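Local coordinates for protein monovalent Na+/H+ antiporter subunit D (Dietzia sp. DQ12-45-1b, PDB 7D3U) that forms, with its partner subunits, the Mrp complex, a bacterial sodium/proton pump, and probably takes part in moving ions across the cell membrane, at residues 103-108 with 456-461; 114-119 with 137-142. One frame throughout, in Å; residues are numbered along the deposited sequence.

Contact 1: residues 103-108 with 456-461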
loop_
_atom_site.group_PDB
_atom_site.type_symbol
_atom_site.label_atom_id
_atom_site.label_comp_id
_atom_site.label_asym_id
_atom_site.label_seq_id
_atom_site.Cartn_x
_atom_site.Cartn_y
_atom_site.Cartn_z
ATOM N N GLU A 103 -9.337 -15.855 -10.521
ATOM C CA GLU A 103 -7.883 -15.884 -10.509
ATOM C C GLU A 103 -7.438 -17.259 -10.021
ATOM O O GLU A 103 -8.242 -18.185 -9.888
ATOM C CB GLU A 103 -7.328 -14.751 -9.651
ATOM C CG GLU A 103 -7.632 -13.365 -10.183
ATOM C CD GLU A 103 -8.807 -12.718 -9.483
ATOM O OE1 GLU A 103 -9.218 -13.224 -8.420
ATOM O OE2 GLU A 103 -9.319 -11.702 -9.995
ATOM N N ALA A 104 -6.137 -17.425 -9.792
ATOM C CA ALA A 104 -5.509 -18.662 -9.341
ATOM C C ALA A 104 -5.597 -19.759 -10.387
ATOM O O ALA A 104 -5.030 -20.839 -10.186
ATOM C CB ALA A 104 -6.090 -19.179 -8.017
ATOM N N TYR A 105 -6.289 -19.521 -11.498
ATOM C CA TYR A 105 -6.216 -20.373 -12.669
ATOM C C TYR A 105 -5.391 -19.750 -13.779
ATOM O O TYR A 105 -4.950 -20.467 -14.680
ATOM C CB TYR A 105 -7.623 -20.680 -13.198
ATOM C CG TYR A 105 -8.484 -21.462 -12.235
ATOM C CD1 TYR A 105 -8.303 -22.827 -12.066
ATOM C CD2 TYR A 105 -9.476 -20.837 -11.496
ATOM C CE1 TYR A 105 -9.088 -23.546 -11.190
ATOM C CE2 TYR A 105 -10.264 -21.548 -10.616
ATOM C CZ TYR A 105 -10.065 -22.902 -10.466
ATOM O OH TYR A 105 -10.848 -23.615 -9.591
ATOM N N LYS A 106 -5.173 -18.438 -13.730
ATOM C CA LYS A 106 -4.246 -17.794 -14.640
ATOM C C LYS A 106 -2.833 -18.308 -14.390
ATOM O O LYS A 106 -2.534 -18.906 -13.354
ATOM C CB LYS A 106 -4.294 -16.277 -14.467
ATOM C CG LYS A 106 -5.693 -15.694 -14.535
ATOM C CD LYS A 106 -6.265 -15.793 -15.934
ATOM C CE LYS A 106 -7.749 -15.488 -15.944
ATOM N NZ LYS A 106 -8.567 -16.717 -15.781
ATOM N N ARG A 107 -1.961 -18.078 -15.362
ATOM C CA ARG A 107 -0.596 -18.563 -15.254
ATOM C C ARG A 107 0.139 -17.861 -14.122
ATOM O O ARG A 107 -0.028 -16.659 -13.899
ATOM C CB ARG A 107 0.146 -18.352 -16.570
ATOM C CG ARG A 107 -0.146 -19.413 -17.610
ATOM C CD ARG A 107 0.571 -20.706 -17.288
ATOM N NE ARG A 107 1.943 -20.698 -17.781
ATOM C CZ ARG A 107 2.335 -21.295 -18.901
ATOM N NH1 ARG A 107 1.457 -21.952 -19.645
ATOM N NH2 ARG A 107 3.605 -21.236 -19.275
ATOM N N PHE A 108 0.947 -18.633 -13.396
ATOM C CA PHE A 108 1.889 -18.108 -12.408
ATOM C C PHE A 108 1.195 -17.395 -11.251
ATOM O O PHE A 108 1.789 -16.531 -10.607
ATOM C CB PHE A 108 2.909 -17.171 -13.058
ATOM C CG PHE A 108 3.560 -17.736 -14.284
ATOM C CD1 PHE A 108 3.903 -19.073 -14.352
ATOM C CD2 PHE A 108 3.821 -16.928 -15.374
ATOM C CE1 PHE A 108 4.498 -19.589 -15.482
ATOM C CE2 PHE A 108 4.415 -17.440 -16.503
ATOM C CZ PHE A 108 4.752 -18.772 -16.558
ATOM N N ILE A 456 -3.941 -13.821 -20.506
ATOM C CA ILE A 456 -3.113 -14.715 -19.691
ATOM C C ILE A 456 -3.679 -16.127 -19.777
ATOM O O ILE A 456 -4.892 -16.315 -19.585
ATOM C CB ILE A 456 -3.068 -14.224 -18.245
ATOM C CG1 ILE A 456 -2.593 -12.772 -18.199
ATOM C CG2 ILE A 456 -2.153 -15.099 -17.416
ATOM C CD1 ILE A 456 -2.573 -12.183 -16.817
ATOM N N PRO A 457 -2.862 -17.136 -20.076
ATOM C CA PRO A 457 -3.395 -18.491 -20.279
ATOM C C PRO A 457 -4.090 -19.012 -19.033
ATOM O O PRO A 457 -3.492 -19.119 -17.962
ATOM C CB PRO A 457 -2.145 -19.311 -20.616
ATOM C CG PRO A 457 -1.182 -18.315 -21.155
ATOM C CD PRO A 457 -1.424 -17.062 -20.374
ATOM N N ASP A 458 -5.370 -19.333 -19.184
ATOM C CA ASP A 458 -6.161 -19.843 -18.077
ATOM C C ASP A 458 -5.869 -21.320 -17.847
ATOM O O ASP A 458 -5.568 -22.070 -18.779
ATOM C CB ASP A 458 -7.648 -19.635 -18.352
ATOM C CG ASP A 458 -8.469 -19.583 -17.086
ATOM O OD1 ASP A 458 -8.301 -20.478 -16.237
ATOM O OD2 ASP A 458 -9.276 -18.644 -16.936
ATOM N N GLY A 459 -5.962 -21.733 -16.587
ATOM C CA GLY A 459 -5.686 -23.108 -16.227
ATOM C C GLY A 459 -6.841 -24.037 -16.521
ATOM O O GLY A 459 -6.638 -25.188 -16.918
ATOM N N ARG A 460 -8.062 -23.550 -16.325
ATOM C CA ARG A 460 -9.261 -24.326 -16.633
ATOM C C ARG A 460 -9.719 -24.077 -18.064
ATOM O O ARG A 460 -10.884 -23.796 -18.331
ATOM C CB ARG A 460 -10.365 -23.986 -15.638
ATOM C CG ARG A 460 -10.612 -22.496 -15.505
ATOM C CD ARG A 460 -11.700 -22.174 -14.506
ATOM N NE ARG A 460 -11.761 -20.740 -14.249
ATOM C CZ ARG A 460 -12.731 -20.139 -13.570
ATOM N NH1 ARG A 460 -13.733 -20.850 -13.072
ATOM N NH2 ARG A 460 -12.700 -18.827 -13.391
ATOM N N ASP A 461 -8.786 -24.194 -19.008
ATOM C CA ASP A 461 -9.080 -24.003 -20.419
ATOM C C ASP A 461 -8.818 -25.231 -21.271
ATOM O O ASP A 461 -9.334 -25.301 -22.391
ATOM C CB ASP A 461 -8.263 -22.832 -20.987
ATOM C CG ASP A 461 -9.067 -21.556 -21.083
ATOM O OD1 ASP A 461 -10.271 -21.589 -20.762
ATOM O OD2 ASP A 461 -8.495 -20.520 -21.481
#
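Two irregular loops run antiparallel to each other here, their CA atoms closing to 4.4 Å between Lys-106 and Asp-458 and to 4.5 Å between Tyr-105 and Gly-459. The backbone link is slight: Gly-459 N donates a strongly bent, weak bond to Tyr-105 O, 2.5 Å away. Side chains do most of the joining. Arg-460 starts from the crowded position between its backbone N and carbonyl carbon (chi1 51°), then runs extended from CG to NE and so crosses the Tyr-105 ring at about a right angle. Its CD sits over the centre of one face, a CH-pi contact 4.0 Å from the ring centroid. Beyond it the guanidinium lies nearly flat on the tyrosine, planes 21° apart and centres separated by 4.6 Å, the overlap being offset toward the CD2 side. Asp-458 divides its carboxylate: OD1 closes an Asx turn within its own loop, accepting from Arg-460 N at 3.1 Å. The turn belongs to the long excursion between strands 437-438 and 519-520, which here packs on the connection from helix 80-101 to helix 109-125. The other oxygen, Asp-458 OD2, crosses to Lys-106 NZ in a salt bridge modelled at 2.4 Å, the ammonium standing above the carboxylate plane, 61° out of it. Although Lys-106 leaves its backbone pointing away, bends at chi2 and chi4 bring its end back, and Gly-102 O adds a weak second partner. A long, loose ionic link from Asp-458 OD1 to Arg-460 NE completes a network whose single carboxylate probably offsets two nearby positive charges. At the far end Arg-107 crosses Pro-457 obliquely, CG against CB at 3.6 Å. Leu-758 of subunit A packs on Arg-107 and on Ile-456, while a bound dodecyl maltoside touches Tyr-105.

Contact 2: residues 114-119 with 137-142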
loop_
_atom_site.group_PDB
_atom_site.type_symbol
_atom_site.label_atom_id
_atom_site.label_comp_id
_atom_site.label_asym_id
_atom_site.label_seq_id
_atom_site.Cartn_x
_atom_site.Cartn_y
_atom_site.Cartn_z
ATOM N N LEU A 114 3.160 -17.611 -3.529
ATOM C CA LEU A 114 4.137 -18.246 -2.652
ATOM C C LEU A 114 5.410 -17.417 -2.552
ATOM O O LEU A 114 6.034 -17.356 -1.489
ATOM C CB LEU A 114 4.447 -19.655 -3.149
ATOM C CG LEU A 114 3.346 -20.673 -2.869
ATOM C CD1 LEU A 114 3.789 -22.067 -3.262
ATOM C CD2 LEU A 114 2.950 -20.625 -1.410
ATOM N N LEU A 115 5.805 -16.758 -3.642
ATOM C CA LEU A 115 6.983 -15.900 -3.590
ATOM C C LEU A 115 6.728 -14.663 -2.737
ATOM O O LEU A 115 7.608 -14.227 -1.987
ATOM C CB LEU A 115 7.405 -15.514 -5.005
ATOM C CG LEU A 115 8.125 -16.623 -5.772
ATOM C CD1 LEU A 115 7.700 -16.653 -7.225
ATOM C CD2 LEU A 115 9.624 -16.441 -5.667
ATOM N N VAL A 116 5.523 -14.096 -2.823
ATOM C CA VAL A 116 5.158 -12.984 -1.949
ATOM C C VAL A 116 5.158 -13.431 -0.494
ATOM O O VAL A 116 5.616 -12.704 0.395
ATOM C CB VAL A 116 3.796 -12.403 -2.367
ATOM C CG1 VAL A 116 3.352 -11.336 -1.399
ATOM C CG2 VAL A 116 3.879 -11.822 -3.759
ATOM N N THR A 117 4.650 -14.635 -0.229
ATOM C CA THR A 117 4.648 -15.158 1.133
ATOM C C THR A 117 6.067 -15.356 1.649
ATOM O O THR A 117 6.364 -15.038 2.807
ATOM C CB THR A 117 3.859 -16.466 1.182
ATOM O OG1 THR A 117 2.504 -16.224 0.787
ATOM C CG2 THR A 117 3.872 -17.059 2.574
ATOM N N ALA A 118 6.960 -15.871 0.802
ATOM C CA ALA A 118 8.354 -16.027 1.199
ATOM C C ALA A 118 8.999 -14.680 1.490
ATOM O O ALA A 118 9.740 -14.537 2.468
ATOM C CB ALA A 118 9.130 -16.767 0.113
ATOM N N GLY A 119 8.726 -13.680 0.652
ATOM C CA GLY A 119 9.264 -12.354 0.909
ATOM C C GLY A 119 8.750 -11.756 2.204
ATOM O O GLY A 119 9.498 -11.114 2.944
ATOM N N GLU A 137 12.050 -6.276 -1.438
ATOM C CA GLU A 137 11.997 -6.397 -2.895
ATOM C C GLU A 137 11.497 -7.773 -3.323
ATOM O O GLU A 137 10.788 -7.895 -4.329
ATOM C CB GLU A 137 13.361 -6.095 -3.510
ATOM C CG GLU A 137 14.062 -4.926 -2.862
ATOM C CD GLU A 137 13.213 -3.669 -2.842
ATOM O OE1 GLU A 137 12.374 -3.486 -3.750
ATOM O OE2 GLU A 137 13.356 -2.884 -1.886
ATOM N N VAL A 138 11.863 -8.821 -2.582
ATOM C CA VAL A 138 11.343 -10.159 -2.853
ATOM C C VAL A 138 9.837 -10.212 -2.649
ATOM O O VAL A 138 9.154 -11.041 -3.256
ATOM C CB VAL A 138 12.061 -11.203 -1.970
ATOM C CG1 VAL A 138 11.497 -12.596 -2.197
ATOM C CG2 VAL A 138 13.536 -11.198 -2.258
ATOM N N MET A 139 9.303 -9.352 -1.789
ATOM C CA MET A 139 7.864 -9.244 -1.598
ATOM C C MET A 139 7.203 -8.358 -2.643
ATOM O O MET A 139 6.041 -8.587 -2.998
ATOM C CB MET A 139 7.569 -8.697 -0.199
ATOM C CG MET A 139 6.100 -8.527 0.122
ATOM S SD MET A 139 5.854 -7.496 1.577
ATOM C CE MET A 139 6.532 -5.943 1.006
ATOM N N LEU A 140 7.923 -7.358 -3.152
ATOM C CA LEU A 140 7.324 -6.392 -4.066
ATOM C C LEU A 140 7.318 -6.887 -5.505
ATOM O O LEU A 140 6.371 -6.615 -6.248
ATOM C CB LEU A 140 8.063 -5.058 -3.979
ATOM C CG LEU A 140 7.709 -4.149 -2.805
ATOM C CD1 LEU A 140 8.532 -2.876 -2.863
ATOM C CD2 LEU A 140 6.229 -3.832 -2.812
ATOM N N LEU A 141 8.365 -7.594 -5.926
ATOM C CA LEU A 141 8.430 -8.029 -7.318
ATOM C C LEU A 141 7.303 -8.981 -7.704
ATOM O O LEU A 141 6.694 -8.766 -8.767
ATOM C CB LEU A 141 9.802 -8.649 -7.609
ATOM C CG LEU A 141 10.891 -7.646 -7.981
ATOM C CD1 LEU A 141 11.212 -6.745 -6.803
ATOM C CD2 LEU A 141 12.128 -8.381 -8.446
ATOM N N PRO A 142 6.972 -10.025 -6.934
ATOM C CA PRO A 142 5.783 -10.819 -7.272
ATOM C C PRO A 142 4.495 -10.052 -7.102
ATOM O O PRO A 142 3.482 -10.437 -7.695
ATOM C CB PRO A 142 5.857 -12.002 -6.299
ATOM C CG PRO A 142 7.265 -12.049 -5.859
ATOM C CD PRO A 142 7.714 -10.632 -5.821
#
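Leu-115 O is held by one backbone bond within its segment, from Gly-119 N at 2.9 Å, the regular i to i+4 link of a helix. It belongs to a helical hairpin, in which helices 109-125 and 129-146, consecutive predicted transmembrane helices of the antiporter fold shared with complex I, pack antiparallel. The axes of the two segments approach to 7.4 Å at a signed crossing angle of -158°. Such closeness is possible because Gly-119 faces the partner helix without a side chain, bringing its CA within 4.2 Å of Met-139 CA. One turn further along helix 129-146, Pro-142 has no N-H to return to the preceding turn, and the helix kinks there. The CB of Pro-142 is directed at helix 109-125, and its ring fits against two neighbouring residues: CG meets Leu-115 CB at 3.6 Å, and CB touches Val-116 CG2 as the two side chains slide past each other in opposite directions. The other branch of the valine, CG1, is anti to its backbone N and lies 4.2 Å from Met-139 CG. Met-139 stays extended until its bend at chi3, its end turning away from 114-119, and packs on Val-120 as well as on His-249 and Ile-252 of helix 249-263. Val-751 of subunit A packs on both Leu-115 and Pro-142, extending this apolar seam into the assembly. Val-138 also keeps CG1 anti to its backbone N (chi1 178°), and this methyl rests 3.8 Å from Gly-119 CA.

Overall arrangement
Helix 109-125 and the loop that leads into it link the two contacts: residues 103-108 end at its N-cap, Phe-108, while 114-119 lie on the helix itself. Along the chain, contact 2 is nested within the part of the chain, mostly helical, that contact 1 closes. Their centres are 20 Å apart and their nearest atoms about 7 Å, so the pair do not touch. Contact 2 is buried and apolar, its centre about 13 Å from the centre of the chain; contact 1 is largely polar, partly buried and more peripheral, at about 24 Å. Both border subunit A, which adds His-761 at contact 1 and Gly-744 and Val-748 at contact 2.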